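Local coordinates for hemin degrading factor (Pseudomonas aeruginosa, PDB 4IMH), which binds heme in the bacterial cytoplasm and probably takes part in its intracellular transport on the way to degradation, at residues A12-A17 and G42-S47; G231-R236 and R306-D311; P272-K277 and V285-F290. One frame throughout, in Å; residues are numbered along the deposited sequence.

Contact 1: residues A12-A17 and G42-S47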
loop_
_atom_site.group_PDB
_atom_site.type_symbol
_atom_site.label_atom_id
_atom_site.label_comp_id
_atom_site.label_asym_id
_atom_site.label_seq_id
_atom_site.Cartn_x
_atom_site.Cartn_y
_atom_site.Cartn_z
ATOM N N ALA A 12 -24.605 2.143 -17.076
ATOM C CA ALA A 12 -24.377 2.458 -18.479
ATOM C C ALA A 12 -24.019 3.918 -18.604
ATOM O O ALA A 12 -23.123 4.288 -19.372
ATOM C CB ALA A 12 -25.624 2.150 -19.353
ATOM N N GLU A 13 -24.761 4.745 -17.876
ATOM C CA GLU A 13 -24.558 6.184 -17.939
ATOM C C GLU A 13 -23.188 6.513 -17.386
ATOM O O GLU A 13 -22.495 7.390 -17.908
ATOM C CB GLU A 13 -25.615 6.953 -17.163
ATOM C CG GLU A 13 -26.991 6.985 -17.816
ATOM C CD GLU A 13 -28.099 7.403 -16.852
ATOM O OE1 GLU A 13 -27.831 7.535 -15.631
ATOM O OE2 GLU A 13 -29.240 7.581 -17.324
ATOM N N LEU A 14 -22.811 5.823 -16.318
ATOM C CA LEU A 14 -21.553 6.099 -15.677
ATOM C C LEU A 14 -20.395 5.709 -16.593
ATOM O O LEU A 14 -19.413 6.444 -16.726
ATOM C CB LEU A 14 -21.443 5.356 -14.352
ATOM C CG LEU A 14 -20.097 5.542 -13.611
ATOM C CD1 LEU A 14 -19.818 6.994 -13.255
ATOM C CD2 LEU A 14 -20.109 4.711 -12.373
ATOM N N TYR A 15 -20.502 4.558 -17.239
ATOM C CA TYR A 15 -19.425 4.124 -18.134
ATOM C C TYR A 15 -19.277 5.159 -19.270
ATOM O O TYR A 15 -18.157 5.590 -19.575
ATOM C CB TYR A 15 -19.678 2.736 -18.684
ATOM C CG TYR A 15 -18.592 2.254 -19.614
ATOM C CD1 TYR A 15 -17.500 1.609 -19.129
ATOM C CD2 TYR A 15 -18.697 2.421 -20.994
ATOM C CE1 TYR A 15 -16.502 1.163 -19.936
ATOM C CE2 TYR A 15 -17.692 1.965 -21.837
ATOM C CZ TYR A 15 -16.601 1.340 -21.302
ATOM O OH TYR A 15 -15.578 0.881 -22.107
ATOM N N ARG A 16 -20.393 5.589 -19.839
ATOM C CA ARG A 16 -20.348 6.535 -20.952
ATOM C C ARG A 16 -19.784 7.892 -20.481
ATOM O O ARG A 16 -19.011 8.520 -21.197
ATOM C CB ARG A 16 -21.730 6.729 -21.567
ATOM C CG ARG A 16 -21.787 7.695 -22.784
ATOM C CD ARG A 16 -23.236 8.114 -23.073
ATOM N NE ARG A 16 -23.345 8.955 -24.271
ATOM C CZ ARG A 16 -24.330 9.826 -24.505
ATOM N NH1 ARG A 16 -25.312 9.992 -23.626
ATOM N NH2 ARG A 16 -24.330 10.544 -25.628
ATOM N N ALA A 17 -20.168 8.343 -19.291
ATOM C CA ALA A 17 -19.622 9.594 -18.735
ATOM C C ALA A 17 -18.114 9.483 -18.532
ATOM O O ALA A 17 -17.360 10.433 -18.791
ATOM C CB ALA A 17 -20.301 9.962 -17.420
ATOM N N GLY A 42 -14.357 1.801 -7.335
ATOM C CA GLY A 42 -14.963 0.498 -7.425
ATOM C C GLY A 42 -16.264 0.540 -8.219
ATOM O O GLY A 42 -16.523 -0.341 -9.031
ATOM N N GLU A 43 -17.081 1.562 -7.983
ATOM C CA GLU A 43 -18.312 1.744 -8.757
ATOM C C GLU A 43 -17.982 1.967 -10.199
ATOM O O GLU A 43 -18.720 1.541 -11.085
ATOM C CB GLU A 43 -19.131 2.934 -8.272
ATOM C CG GLU A 43 -19.803 2.727 -6.968
ATOM C CD GLU A 43 -20.272 4.053 -6.420
ATOM O OE1 GLU A 43 -21.286 4.557 -6.984
ATOM O OE2 GLU A 43 -19.557 4.607 -5.513
ATOM N N LEU A 44 -16.912 2.709 -10.435
ATOM C CA LEU A 44 -16.502 3.010 -11.803
ATOM C C LEU A 44 -16.106 1.712 -12.492
ATOM O O LEU A 44 -16.574 1.422 -13.600
ATOM C CB LEU A 44 -15.362 4.009 -11.827
ATOM C CG LEU A 44 -15.033 4.567 -13.215
ATOM C CD1 LEU A 44 -16.257 5.238 -13.857
ATOM C CD2 LEU A 44 -13.870 5.567 -13.133
ATOM N N VAL A 45 -15.298 0.896 -11.810
ATOM C CA VAL A 45 -14.959 -0.414 -12.356
ATOM C C VAL A 45 -16.178 -1.347 -12.523
ATOM O O VAL A 45 -16.263 -2.068 -13.528
ATOM C CB VAL A 45 -13.907 -1.111 -11.514
ATOM C CG1 VAL A 45 -13.666 -2.512 -11.995
ATOM C CG2 VAL A 45 -12.650 -0.362 -11.602
ATOM N N ALA A 46 -17.118 -1.332 -11.589
ATOM C CA ALA A 46 -18.308 -2.142 -11.727
ATOM C C ALA A 46 -19.054 -1.767 -13.016
ATOM O O ALA A 46 -19.711 -2.616 -13.597
ATOM C CB ALA A 46 -19.205 -1.974 -10.561
ATOM N N SER A 47 -18.950 -0.508 -13.467
ATOM C CA SER A 47 -19.686 -0.070 -14.689
ATOM C C SER A 47 -19.106 -0.720 -15.964
ATOM O O SER A 47 -19.672 -0.585 -17.032
ATOM C CB SER A 47 -19.651 1.470 -14.849
ATOM O OG SER A 47 -18.399 1.944 -15.366
#
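Leu14 and Leu44 each hold CG opposite the backbone N (chi1 178° and -170°), a setting that swings both isobutyl groups into the groove between helix 11-24 and helix 41-46. There CG of Leu14 lies 3.9 Å from CD1 of Leu44, and the two side chains cross at about a right angle, branch against branch. The second methyl of Leu14, CD2, reaches past this crossing to the backbone of the other helix, 3.7 Å from the carbonyl O of Glu43, and also touches CB of Ser47. Tyr15 shares the same first torsion, but it meets Ser47: CB of Tyr15 stands 3.6 Å from Ser47 OG, which lies in the ring plane at the ring edge, while Ser47 O comes obliquely to CD1 of Tyr15 at 3.7 Å. The two backbones come closest here, with CA of Tyr15 and CA of Ser47 5.4 Å apart. The contact joins two members of the N-terminal helical cluster. Helix 41-46 lies between helix 11-24 and the antiparallel sheet that contains strands 118-128 and 131-140, since Val45 turns away from Leu14 and packs on Phe122 and Ile124 of the first strand and on the second. No hydrogen bond links the two segments. Ser47 instead spends its hydroxyl within its own segment: OG donates to Leu44 O at 2.6 Å, in the carbonyl plane, which ties Ser47 back to Leu44 and holds the hydroxyl beside Tyr15. Leu37, in the intervening loop, touches Leu14, and Ile51 touches Tyr15.

Contact 2: residues G231-R236 and R306-D311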
loop_
_atom_site.group_PDB
_atom_site.type_symbol
_atom_site.label_atom_id
_atom_site.label_comp_id
_atom_site.label_asym_id
_atom_site.label_seq_id
_atom_site.Cartn_x
_atom_site.Cartn_y
_atom_site.Cartn_z
ATOM N N GLY A 231 12.613 12.662 22.118
ATOM C CA GLY A 231 13.621 12.625 21.065
ATOM C C GLY A 231 14.455 11.361 20.954
ATOM O O GLY A 231 14.851 10.995 19.853
ATOM N N GLU A 232 14.677 10.657 22.056
ATOM C CA GLU A 232 15.438 9.414 21.993
ATOM C C GLU A 232 14.662 8.333 21.259
ATOM O O GLU A 232 15.247 7.394 20.711
ATOM C CB GLU A 232 15.865 8.960 23.398
ATOM C CG GLU A 232 14.811 8.449 24.320
ATOM C CD GLU A 232 14.111 9.526 25.096
ATOM O OE1 GLU A 232 14.060 10.665 24.595
ATOM O OE2 GLU A 232 13.594 9.215 26.197
ATOM N N TRP A 233 13.347 8.489 21.189
ATOM C CA TRP A 233 12.542 7.505 20.468
ATOM C C TRP A 233 12.078 8.047 19.113
ATOM O O TRP A 233 11.925 7.283 18.144
ATOM C CB TRP A 233 11.318 7.103 21.291
ATOM C CG TRP A 233 11.635 6.451 22.617
ATOM C CD1 TRP A 233 11.226 6.846 23.847
ATOM C CD2 TRP A 233 12.411 5.278 22.804
ATOM N NE1 TRP A 233 11.744 5.993 24.837
ATOM C CE2 TRP A 233 12.446 5.001 24.198
ATOM C CE3 TRP A 233 13.085 4.419 21.930
ATOM C CZ2 TRP A 233 13.119 3.907 24.717
ATOM C CZ3 TRP A 233 13.748 3.331 22.456
ATOM C CH2 TRP A 233 13.757 3.082 23.834
ATOM N N ALA A 234 11.826 9.347 19.035
ATOM C CA ALA A 234 11.220 9.883 17.820
ATOM C C ALA A 234 11.502 11.333 17.620
ATOM O O ALA A 234 11.245 12.146 18.486
ATOM C CB ALA A 234 9.724 9.654 17.843
ATOM N N GLU A 235 11.977 11.662 16.422
ATOM C CA GLU A 235 12.337 13.008 16.093
ATOM C C GLU A 235 11.825 13.398 14.724
ATOM O O GLU A 235 11.881 12.596 13.799
ATOM C CB GLU A 235 13.870 13.170 16.096
ATOM C CG GLU A 235 14.597 12.761 17.372
ATOM C CD GLU A 235 16.116 13.035 17.321
ATOM O OE1 GLU A 235 16.777 12.577 16.362
ATOM O OE2 GLU A 235 16.640 13.704 18.251
ATOM N N ARG A 236 11.339 14.634 14.614
ATOM C CA ARG A 236 10.964 15.228 13.333
ATOM C C ARG A 236 12.181 15.449 12.448
ATOM O O ARG A 236 13.270 15.822 12.923
ATOM C CB ARG A 236 10.298 16.582 13.502
ATOM C CG ARG A 236 8.931 16.594 13.991
ATOM C CD ARG A 236 7.979 16.101 12.962
ATOM N NE ARG A 236 7.754 17.004 11.848
ATOM C CZ ARG A 236 6.875 18.006 11.847
ATOM N NH1 ARG A 236 6.169 18.295 12.925
ATOM N NH2 ARG A 236 6.713 18.742 10.758
ATOM N N ARG A 306 12.671 5.174 16.604
ATOM C CA ARG A 306 13.437 4.084 17.160
ATOM C C ARG A 306 12.527 3.290 18.121
ATOM O O ARG A 306 11.940 3.863 19.040
ATOM C CB ARG A 306 14.686 4.599 17.907
ATOM C CG ARG A 306 15.787 5.136 16.949
ATOM C CD ARG A 306 16.921 5.761 17.788
ATOM N NE ARG A 306 16.549 7.122 18.152
ATOM C CZ ARG A 306 17.032 8.223 17.577
ATOM N NH1 ARG A 306 16.603 9.414 17.965
ATOM N NH2 ARG A 306 17.949 8.156 16.627
ATOM N N LYS A 307 12.437 1.986 17.899
ATOM C CA LYS A 307 11.655 1.106 18.769
ATOM C C LYS A 307 12.495 -0.050 19.283
ATOM O O LYS A 307 13.133 -0.744 18.472
ATOM C CB LYS A 307 10.440 0.542 17.987
ATOM C CG LYS A 307 9.519 1.576 17.424
ATOM C CD LYS A 307 8.234 0.924 16.842
ATOM C CE LYS A 307 7.533 1.893 15.971
ATOM N NZ LYS A 307 8.113 1.855 14.608
ATOM N N PRO A 308 12.469 -0.309 20.608
ATOM C CA PRO A 308 13.189 -1.496 21.069
ATOM C C PRO A 308 12.456 -2.773 20.698
ATOM O O PRO A 308 11.295 -2.730 20.293
ATOM C CB PRO A 308 13.274 -1.297 22.589
ATOM C CG PRO A 308 12.133 -0.481 22.916
ATOM C CD PRO A 308 11.845 0.400 21.743
ATOM N N SER A 309 13.139 -3.899 20.850
ATOM C CA SER A 309 12.550 -5.175 20.477
ATOM C C SER A 309 13.478 -6.257 20.965
ATOM O O SER A 309 14.585 -5.962 21.419
ATOM C CB SER A 309 12.348 -5.250 18.957
ATOM O OG SER A 309 13.503 -5.780 18.342
ATOM N N THR A 310 13.019 -7.502 20.858
ATOM C CA THR A 310 13.778 -8.684 21.244
ATOM C C THR A 310 15.047 -8.780 20.440
ATOM O O THR A 310 16.034 -9.347 20.904
ATOM C CB THR A 310 12.957 -9.978 21.025
ATOM O OG1 THR A 310 11.698 -9.863 21.692
ATOM C CG2 THR A 310 13.701 -11.199 21.559
ATOM N N ASP A 311 14.987 -8.263 19.212
ATOM C CA ASP A 311 16.114 -8.286 18.288
ATOM C C ASP A 311 16.929 -6.988 18.342
ATOM O O ASP A 311 17.830 -6.762 17.540
ATOM C CB ASP A 311 15.602 -8.524 16.874
ATOM C CG ASP A 311 14.561 -9.639 16.815
ATOM O OD1 ASP A 311 14.647 -10.575 17.647
ATOM O OD2 ASP A 311 13.675 -9.569 15.939
#
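Arg306 grips the turn at 231-233 through three N-H donors. Its backbone N gives a fairly straight bond to Trp233 O (2.7 Å, 163°), NE reaches Glu232 O at 2.9 Å, and NH1 reaches Gly231 O at 3.0 Å, so three successive carbonyls are taken up by one residue. This is the edge of a nine-stranded antiparallel sheet, where strand 301-307 pairs with the outermost strand, 234-237, and the arginine extends the connection beyond the strand into the turn that precedes it. The two guanidinium bonds differ: Gly231 O lies in the guanidinium plane and NH1 lies in the carbonyl plane of Gly231, whereas NE sits well above the carbonyl plane of Glu232. A bend at chi3 (-82°) folds the arginine back over the turn to make both. Glu235 OE1 adds a loose salt bridge to NH1, with the carboxylate and guanidinium planes 64° apart; its stronger partner is Arg304, while NH2 of Arg306 pairs with Glu349. Farther out, the indole of Trp233 lies against Arg306 O and Pro308, both meeting the ring obliquely. CE3 of Trp233 comes within 3.2 Å of Arg306 O, the same oxygen that accepts a hydrogen bond from Trp202 NE1. Lys307, a heme-binding residue, starts away from segment 231-236; its side chain makes a cation-pi contact with Phe211. Pro308 crosses the indole at about a right angle and is also touched by Trp202 of helix 195-204; its CD lies 3.6 Å from Trp233 CZ3.

Contact 3: residues P272-K277 and V285-F290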
loop_
_atom_site.group_PDB
_atom_site.type_symbol
_atom_site.label_atom_id
_atom_site.label_comp_id
_atom_site.label_asym_id
_atom_site.label_seq_id
_atom_site.Cartn_x
_atom_site.Cartn_y
_atom_site.Cartn_z
ATOM N N PRO A 272 18.326 -3.111 -2.584
ATOM C CA PRO A 272 18.842 -1.790 -2.952
ATOM C C PRO A 272 17.861 -1.050 -3.857
ATOM O O PRO A 272 16.905 -1.631 -4.393
ATOM C CB PRO A 272 20.142 -2.112 -3.695
ATOM C CG PRO A 272 19.876 -3.447 -4.304
ATOM C CD PRO A 272 18.978 -4.186 -3.348
ATOM N N VAL A 273 18.048 0.251 -3.965
ATOM C CA VAL A 273 17.362 1.045 -4.975
ATOM C C VAL A 273 18.490 1.636 -5.800
ATOM O O VAL A 273 19.576 1.852 -5.276
ATOM C CB VAL A 273 16.478 2.137 -4.385
ATOM C CG1 VAL A 273 15.259 1.558 -3.762
ATOM C CG2 VAL A 273 17.294 3.012 -3.356
ATOM N N CYS A 274 18.254 1.858 -7.088
ATOM C CA CYS A 274 19.330 2.234 -7.983
ATOM C C CYS A 274 19.036 3.517 -8.742
ATOM O O CYS A 274 19.779 4.478 -8.617
ATOM C CB CYS A 274 19.618 1.097 -8.967
ATOM S SG CYS A 274 20.217 -0.426 -8.162
ATOM N N ASN A 275 17.959 3.523 -9.520
ATOM C CA ASN A 275 17.681 4.631 -10.435
ATOM C C ASN A 275 16.579 5.540 -9.907
ATOM O O ASN A 275 15.420 5.135 -9.764
ATOM C CB ASN A 275 17.351 4.083 -11.813
ATOM C CG ASN A 275 18.436 3.133 -12.326
ATOM O OD1 ASN A 275 19.563 3.547 -12.590
ATOM N ND2 ASN A 275 18.097 1.843 -12.443
ATOM N N LEU A 276 16.981 6.758 -9.558
ATOM C CA LEU A 276 16.090 7.752 -8.954
ATOM C C LEU A 276 15.838 8.920 -9.901
ATOM O O LEU A 276 16.715 9.308 -10.656
ATOM C CB LEU A 276 16.712 8.279 -7.674
ATOM C CG LEU A 276 17.203 7.208 -6.708
ATOM C CD1 LEU A 276 17.851 7.885 -5.526
ATOM C CD2 LEU A 276 16.073 6.330 -6.275
ATOM N N LYS A 277 14.660 9.510 -9.826
ATOM C CA LYS A 277 14.332 10.596 -10.735
ATOM C C LYS A 277 13.271 11.503 -10.146
ATOM O O LYS A 277 12.236 11.054 -9.652
ATOM C CB LYS A 277 13.821 10.035 -12.070
ATOM C CG LYS A 277 13.500 11.073 -13.112
ATOM C CD LYS A 277 14.684 11.385 -13.937
ATOM C CE LYS A 277 14.296 12.240 -15.107
ATOM N NZ LYS A 277 15.041 11.801 -16.280
ATOM N N VAL A 285 11.488 6.040 -7.803
ATOM C CA VAL A 285 12.437 4.955 -7.994
ATOM C C VAL A 285 12.041 4.237 -9.292
ATOM O O VAL A 285 10.862 3.874 -9.477
ATOM C CB VAL A 285 12.433 3.964 -6.789
ATOM C CG1 VAL A 285 13.514 2.911 -6.978
ATOM C CG2 VAL A 285 12.606 4.712 -5.509
ATOM N N LEU A 286 12.989 4.102 -10.219
ATOM C CA LEU A 286 12.700 3.520 -11.525
ATOM C C LEU A 286 13.623 2.345 -11.830
ATOM O O LEU A 286 14.423 2.402 -12.747
ATOM C CB LEU A 286 12.829 4.591 -12.612
ATOM C CG LEU A 286 11.864 5.766 -12.415
ATOM C CD1 LEU A 286 12.248 6.901 -13.397
ATOM C CD2 LEU A 286 10.407 5.312 -12.570
ATOM N N ASP A 287 13.486 1.270 -11.065
ATOM C CA ASP A 287 14.330 0.104 -11.244
ATOM C C ASP A 287 13.589 -1.020 -11.983
ATOM O O ASP A 287 12.344 -1.047 -12.062
ATOM C CB ASP A 287 14.836 -0.389 -9.886
ATOM C CG ASP A 287 15.794 0.586 -9.233
ATOM O OD1 ASP A 287 16.320 1.458 -9.938
ATOM O OD2 ASP A 287 16.039 0.482 -7.999
ATOM N N PRO A 288 14.353 -1.981 -12.501
ATOM C CA PRO A 288 13.742 -2.999 -13.361
ATOM C C PRO A 288 12.619 -3.787 -12.674
ATOM O O PRO A 288 11.637 -4.105 -13.349
ATOM C CB PRO A 288 14.937 -3.889 -13.728
ATOM C CG PRO A 288 16.109 -2.950 -13.669
ATOM C CD PRO A 288 15.830 -2.049 -12.515
ATOM N N GLU A 289 12.716 -4.054 -11.365
ATOM C CA GLU A 289 11.702 -4.880 -10.670
ATOM C C GLU A 289 10.780 -4.113 -9.708
ATOM O O GLU A 289 9.828 -4.679 -9.159
ATOM C CB GLU A 289 12.384 -6.025 -9.910
ATOM C CG GLU A 289 12.968 -7.118 -10.842
ATOM C CD GLU A 289 11.884 -7.962 -11.551
ATOM O OE1 GLU A 289 11.235 -8.835 -10.898
ATOM O OE2 GLU A 289 11.686 -7.744 -12.771
ATOM N N PHE A 290 11.061 -2.834 -9.525
ATOM C CA PHE A 290 10.438 -2.004 -8.506
ATOM C C PHE A 290 10.314 -0.576 -9.033
ATOM O O PHE A 290 11.310 0.013 -9.467
ATOM C CB PHE A 290 11.303 -2.032 -7.222
ATOM C CG PHE A 290 10.833 -1.104 -6.102
ATOM C CD1 PHE A 290 9.518 -1.052 -5.727
ATOM C CD2 PHE A 290 11.759 -0.348 -5.380
ATOM C CE1 PHE A 290 9.069 -0.231 -4.671
ATOM C CE2 PHE A 290 11.343 0.494 -4.329
ATOM C CZ PHE A 290 9.994 0.541 -3.950
HETATM O O HOH W 1 15.237 -1.712 -6.717
#
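Charged and polar contacts centre on Asp287, whose carboxylate receives two consecutive backbone N-H groups of the facing segment. OD2 takes Cys274 N at 2.8 Å and OD1 takes Asn275 N at 2.7 Å, each on the syn lone pair, so the carboxylate spans two successive N-H groups, one oxygen to each. Its CG lies opposite the carbonyl carbon (chi1 -67°), which carries the carboxylate across to segment 272-277. One water donates to both OD2 and Pro272 O, linking the carboxylate to the backbone of Pro272; Pro272 O also accepts from His269. Backbone pairing follows: Leu286 N bonds to Asn275 O at 2.7 Å and 172°, nearly along the C=O axis, with Val285 CA making a CA-H...O contact to the same oxygen. Next along the hairpin formed by strands 276-279 and 282-286, Leu276 and Val285 form an antiparallel non-hydrogen-bonded pair. Apolar contacts lie mainly on the face carrying that pair. The side chains of Leu276 and Val285 lie side by side, pointing the same way, with CD2 of Leu276 3.9 Å from CG2 of Val285. Val285 CG1 meets Val273 CG1 at 3.9 Å, and the same Val273 methyl sits at the edge of the Phe290 ring, which itself stacks on His269. Elsewhere, Lys277 CB touches Leu286 CD1. With both oxygens of Asp287 committed to N-H donors and the water, its negative charge is probably well stabilised, and a side chain, not a backbone carbonyl, accepts the N-H groups of Cys274 and Asn275.

The three contacts occupy separate parts of the chain and none touches another. Contact 1, in the N-terminal helices, and contact 2 lie on opposite sides of the chain's centre, with centres about 47 Å apart. Contact 3 falls between the two segments of contact 2 in sequence, within the same HemS/ChuX domain, yet their centres are about 28 Å apart, and their strands belong to different sheets. Contact 2 alone bears on the heme site: it includes Lys307, and the side chain of Pro308 is about 7 Å from that of Thr208, another heme-binding residue. No heme is bound in this model. Contacts 1 and 3 lie away from that site.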